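Local coordinates for Non-reducing end alpha-L-arabinofuranosidase BoGH43B (Bacteroides ovatus, PDB 5JOZ), which removes terminal non-reducing alpha-L-arabinofuranosyl residues from xyloglucan side branches, converting S units to X units during xyloglucan breakdown, at residues M190-G195 with H200-Q205; S439-E444 with T448-A453. One frame throughout, in Å; residues are numbered along the deposited sequence.

Contact 1: M190-G195 with H200-Q205; sequences MSAEGG and HREVIQ
M190 meets I204 and E202 on one face of an antiparallel pair of strands. Its CB lies 3.9 Å from CG1 of I204. With CG anti to the backbone N (chi1 -170°), its side chain crosses that of E202 at about a right angle, and CG comes to 3.4 Å from E202 OE2. Two nearly straight backbone bonds pair S191 with V203, V203 N to S191 O measuring 2.8 Å. On the other face S191 OG touches CG2 of V203 and shares a water with Q205 NE2. A192 puts its CB 3.7 Å from OE1 of E202, which accepts a bond from A239 N. The same carboxylate also lies against S191 O, an acceptor it cannot bond. E193 and R201 pair next. The E193 carboxylate lies across V203 and is held by the backbone N atoms of L170 and G172. G195 is poorly ordered, and the approach of its O over the H200 ring is uncertain; H200 ND1 bonds to A235 O. The hairpin belongs to one blade of the five-bladed GH43 beta-propeller. The A192 side chain lies about 4 Å from that of E176, the inferred proton donor. Backbone N-H groups probably stabilise the buried charges of E193 and E202.

Contact 2: S439-E444 with T448-A453; sequences SITATE and TFEIKA
E450 reaches across to S439 and T441 from the neighbouring strand. Its CB lies 4.1 Å from CB of S439. CG stands anti to the carbonyl carbon, and the chain then bends at chi2 (96°). This turn brings the carboxylate back over the adjoining strand instead of letting it run outward. CD comes to 3.8 Å from CG2 of T441. The two oxygens meet different things. OE1 lies near two carbonyl oxygens, those of S439 and T448, and bonds to neither, which is probably unfavourable for the charge. OE2 takes a hydrogen bond from OG1 of T441 at 3.1 Å, on its syn lone pair. The T441 and E450 side chains cross at about a right angle, and T441 CG2 touches both carboxylate oxygens.

The strands are 436-442 and 446-453, an antiparallel hairpin in the concanavalin A-like beta-sandwich that follows the catalytic propeller. Backbone bonds join S439 with E450 and T441 with T448. T441 N to T448 O is nearly straight, at 174°, whereas S439 N to E450 O is bent to 135°. T441 OG1 also approaches CB of T448, at 3.5 Å.

Were E450 an alanine, T441 OG1 would probably lose its carboxylate acceptor, and the cover over CG2 of T441 would go.

On the other face, I440 and F449 form a non-hydrogen-bonded pair. Their side chains lie side by side and point the same way. CG1 of I440 meets the ring at CD2, 3.8 Å away, and comes to it obliquely. Both residues pack against V391 and L401 of the facing sheet, and F449 also touches Y399 there. S439 and T441 touch S373 and T371 of strand 370-377, on the other side of strand 436-442.

Both contacts are antiparallel beta hairpins, but they hold different elements in different domains. Contact 1 is in the GH43 catalytic domain, and contact 2 in the concanavalin A-like domain. Their centres are 40 Å apart, on opposite sides of the chain's centre, and they do not touch. Contact 1 is largely buried and covers 619 Å², twice the 310 Å² of contact 2. It lies beside the inferred proton donor, whereas contact 2 is away from the annotated sites. Carboxylates in contact 1 are bonded from outside the hairpin; that of contact 2 is bonded across it by a hydroxyl. The two faces of contact 2 differ sharply: one is apolar and buried between the sheets, the other polar and partly exposed.

Contact 1: M190-G195 with H200-Q205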
# COMPACT_ATOMS: atom_id res chain seq x y z
N MET A 190 -16.09 -3.76 -15.71
CA MET A 190 -16.17 -2.62 -14.80
C MET A 190 -14.77 -2.03 -14.75
O MET A 190 -13.79 -2.76 -14.66
CB MET A 190 -16.62 -3.10 -13.42
CG MET A 190 -16.98 -1.98 -12.44
SD MET A 190 -17.39 -2.57 -10.78
CE MET A 190 -15.79 -3.16 -10.22
N SER A 191 -14.67 -0.71 -14.81
CA SER A 191 -13.37 -0.07 -14.94
C SER A 191 -13.37 1.32 -14.31
O SER A 191 -14.41 1.84 -13.92
CB SER A 191 -12.99 0.01 -16.42
OG SER A 191 -13.97 0.75 -17.13
N ALA A 192 -12.18 1.89 -14.23
CA ALA A 192 -11.95 3.21 -13.65
C ALA A 192 -11.57 4.20 -14.74
O ALA A 192 -10.92 3.83 -15.71
CB ALA A 192 -10.85 3.12 -12.60
N GLU A 193 -11.99 5.46 -14.57
CA GLU A 193 -11.69 6.58 -15.49
C GLU A 193 -11.65 7.89 -14.73
O GLU A 193 -12.13 7.95 -13.60
CB GLU A 193 -12.80 6.74 -16.55
CG GLU A 193 -13.12 5.49 -17.32
CD GLU A 193 -14.08 5.70 -18.46
OE1 GLU A 193 -14.82 6.71 -18.50
OE2 GLU A 193 -14.09 4.80 -19.33
N GLY A 194 -11.13 8.94 -15.36
CA GLY A 194 -11.07 10.28 -14.76
C GLY A 194 -9.69 10.69 -14.29
O GLY A 194 -9.34 11.87 -14.37
N GLY A 195 -8.92 9.73 -13.76
CA GLY A 195 -7.52 9.94 -13.35
C GLY A 195 -7.26 9.59 -11.89
O GLY A 195 -7.95 8.76 -11.32
N HIS A 200 -11.98 11.09 -10.67
CA HIS A 200 -11.97 9.61 -10.58
C HIS A 200 -13.39 9.04 -10.37
O HIS A 200 -14.16 9.54 -9.52
CB HIS A 200 -11.07 9.15 -9.43
CG HIS A 200 -10.47 7.78 -9.59
ND1 HIS A 200 -9.92 7.09 -8.54
CD2 HIS A 200 -10.30 7.00 -10.69
CE1 HIS A 200 -9.43 5.94 -8.97
NE2 HIS A 200 -9.65 5.86 -10.27
N ARG A 201 -13.73 7.99 -11.13
CA ARG A 201 -15.03 7.32 -11.04
C ARG A 201 -14.94 5.89 -11.56
O ARG A 201 -14.04 5.56 -12.35
CB ARG A 201 -16.08 8.09 -11.85
CG ARG A 201 -15.77 8.28 -13.33
CD ARG A 201 -16.89 9.04 -14.02
NE ARG A 201 -16.54 9.44 -15.39
CZ ARG A 201 -15.69 10.42 -15.71
NH1 ARG A 201 -15.04 11.12 -14.77
NH2 ARG A 201 -15.47 10.70 -16.99
N GLU A 202 -15.85 5.03 -11.10
CA GLU A 202 -15.95 3.67 -11.63
C GLU A 202 -17.11 3.64 -12.60
O GLU A 202 -18.16 4.23 -12.32
CB GLU A 202 -16.19 2.66 -10.52
CG GLU A 202 -15.94 1.22 -10.93
CD GLU A 202 -14.47 0.85 -11.06
OE1 GLU A 202 -13.59 1.62 -10.64
OE2 GLU A 202 -14.19 -0.26 -11.56
N VAL A 203 -16.92 2.98 -13.74
CA VAL A 203 -17.96 2.85 -14.77
C VAL A 203 -18.10 1.39 -15.18
O VAL A 203 -17.21 0.58 -14.92
CB VAL A 203 -17.68 3.74 -16.01
CG1 VAL A 203 -17.52 5.20 -15.60
CG2 VAL A 203 -16.46 3.27 -16.81
N ILE A 204 -19.21 1.04 -15.82
CA ILE A 204 -19.44 -0.35 -16.23
C ILE A 204 -20.12 -0.46 -17.60
O ILE A 204 -20.77 0.48 -18.06
CB ILE A 204 -20.19 -1.14 -15.12
CG1 ILE A 204 -20.04 -2.66 -15.31
CG2 ILE A 204 -21.64 -0.70 -15.03
CD1 ILE A 204 -20.49 -3.47 -14.11
N GLN A 205 -19.91 -1.59 -18.26
CA GLN A 205 -20.55 -1.93 -19.53
C GLN A 205 -20.71 -3.44 -19.62
O GLN A 205 -20.06 -4.19 -18.88
CB GLN A 205 -19.70 -1.41 -20.70
CG GLN A 205 -18.24 -1.85 -20.67
CD GLN A 205 -17.40 -1.16 -21.73
OE1 GLN A 205 -17.71 -1.22 -22.92
NE2 GLN A 205 -16.33 -0.51 -21.31
O HOH W 1 -15.99 -0.52 -18.26

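Contact 2: S439-E444 with T448-A453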
# COMPACT_ATOMS: atom_id res chain seq x y z
N SER A 439 11.00 10.09 19.34
CA SER A 439 9.55 10.14 19.35
C SER A 439 9.03 11.06 18.23
O SER A 439 9.59 12.14 17.99
CB SER A 439 9.09 10.59 20.73
OG SER A 439 7.83 10.07 21.06
N ILE A 440 8.01 10.60 17.51
CA ILE A 440 7.34 11.39 16.48
C ILE A 440 5.86 11.32 16.77
O ILE A 440 5.30 10.23 16.87
CB ILE A 440 7.55 10.83 15.06
CG1 ILE A 440 9.04 10.80 14.72
CG2 ILE A 440 6.77 11.66 14.04
CD1 ILE A 440 9.38 9.83 13.61
N THR A 441 5.24 12.49 16.92
CA THR A 441 3.81 12.58 17.15
C THR A 441 3.21 13.31 15.96
O THR A 441 3.87 14.15 15.33
CB THR A 441 3.47 13.29 18.48
OG1 THR A 441 3.73 14.69 18.37
CG2 THR A 441 4.27 12.70 19.62
N ALA A 442 1.96 12.99 15.65
CA ALA A 442 1.33 13.48 14.43
C ALA A 442 -0.08 13.97 14.66
O ALA A 442 -0.83 13.42 15.46
CB ALA A 442 1.34 12.38 13.38
N THR A 443 -0.41 15.05 13.96
CA THR A 443 -1.79 15.50 13.74
C THR A 443 -1.98 15.56 12.23
O THR A 443 -1.02 15.35 11.49
CB THR A 443 -2.03 16.92 14.30
OG1 THR A 443 -1.29 17.86 13.52
CG2 THR A 443 -1.61 17.01 15.76
N GLU A 444 -3.20 15.88 11.79
CA GLU A 444 -3.52 16.05 10.37
C GLU A 444 -2.55 16.98 9.63
O GLU A 444 -2.17 16.71 8.49
CB GLU A 444 -4.94 16.58 10.19
CG GLU A 444 -6.02 15.52 10.38
CD GLU A 444 -7.41 16.12 10.43
OE1 GLU A 444 -7.72 16.78 11.45
OE2 GLU A 444 -8.19 15.93 9.47
N THR A 448 5.43 16.47 15.04
CA THR A 448 6.29 17.04 16.07
C THR A 448 7.30 15.97 16.50
O THR A 448 6.93 14.82 16.69
CB THR A 448 5.47 17.55 17.26
OG1 THR A 448 4.50 18.48 16.78
CG2 THR A 448 6.37 18.26 18.30
N PHE A 449 8.56 16.38 16.62
CA PHE A 449 9.70 15.49 16.86
C PHE A 449 10.31 15.75 18.25
O PHE A 449 10.66 16.89 18.56
CB PHE A 449 10.76 15.73 15.78
CG PHE A 449 10.26 15.50 14.39
CD1 PHE A 449 9.69 16.55 13.66
CD2 PHE A 449 10.35 14.24 13.80
CE1 PHE A 449 9.22 16.33 12.37
CE2 PHE A 449 9.89 14.02 12.51
CZ PHE A 449 9.32 15.06 11.79
N GLU A 450 10.44 14.69 19.05
CA GLU A 450 10.82 14.78 20.47
C GLU A 450 11.89 13.74 20.83
O GLU A 450 11.95 12.67 20.22
CB GLU A 450 9.60 14.58 21.38
CG GLU A 450 8.39 15.48 21.08
CD GLU A 450 7.30 14.86 20.19
OE1 GLU A 450 7.54 13.83 19.50
OE2 GLU A 450 6.16 15.41 20.17
N ILE A 451 12.71 14.05 21.84
CA ILE A 451 13.78 13.18 22.32
C ILE A 451 13.80 13.10 23.85
O ILE A 451 13.40 14.04 24.54
CB ILE A 451 15.17 13.63 21.80
CG1 ILE A 451 15.52 15.03 22.34
CG2 ILE A 451 15.18 13.62 20.28
CD1 ILE A 451 16.77 15.65 21.76
N LYS A 452 14.24 11.96 24.36
CA LYS A 452 14.46 11.76 25.80
C LYS A 452 15.70 10.88 26.07
O LYS A 452 15.87 9.80 25.49
CB LYS A 452 13.22 11.16 26.49
CG LYS A 452 13.40 11.01 28.00
CD LYS A 452 12.13 10.60 28.72
CE LYS A 452 12.27 10.83 30.22
NZ LYS A 452 11.03 10.45 30.94
N ALA A 453 16.56 11.37 26.96
CA ALA A 453 17.66 10.60 27.52
C ALA A 453 17.94 11.12 28.93
O ALA A 453 17.25 12.03 29.42
CB ALA A 453 18.90 10.73 26.64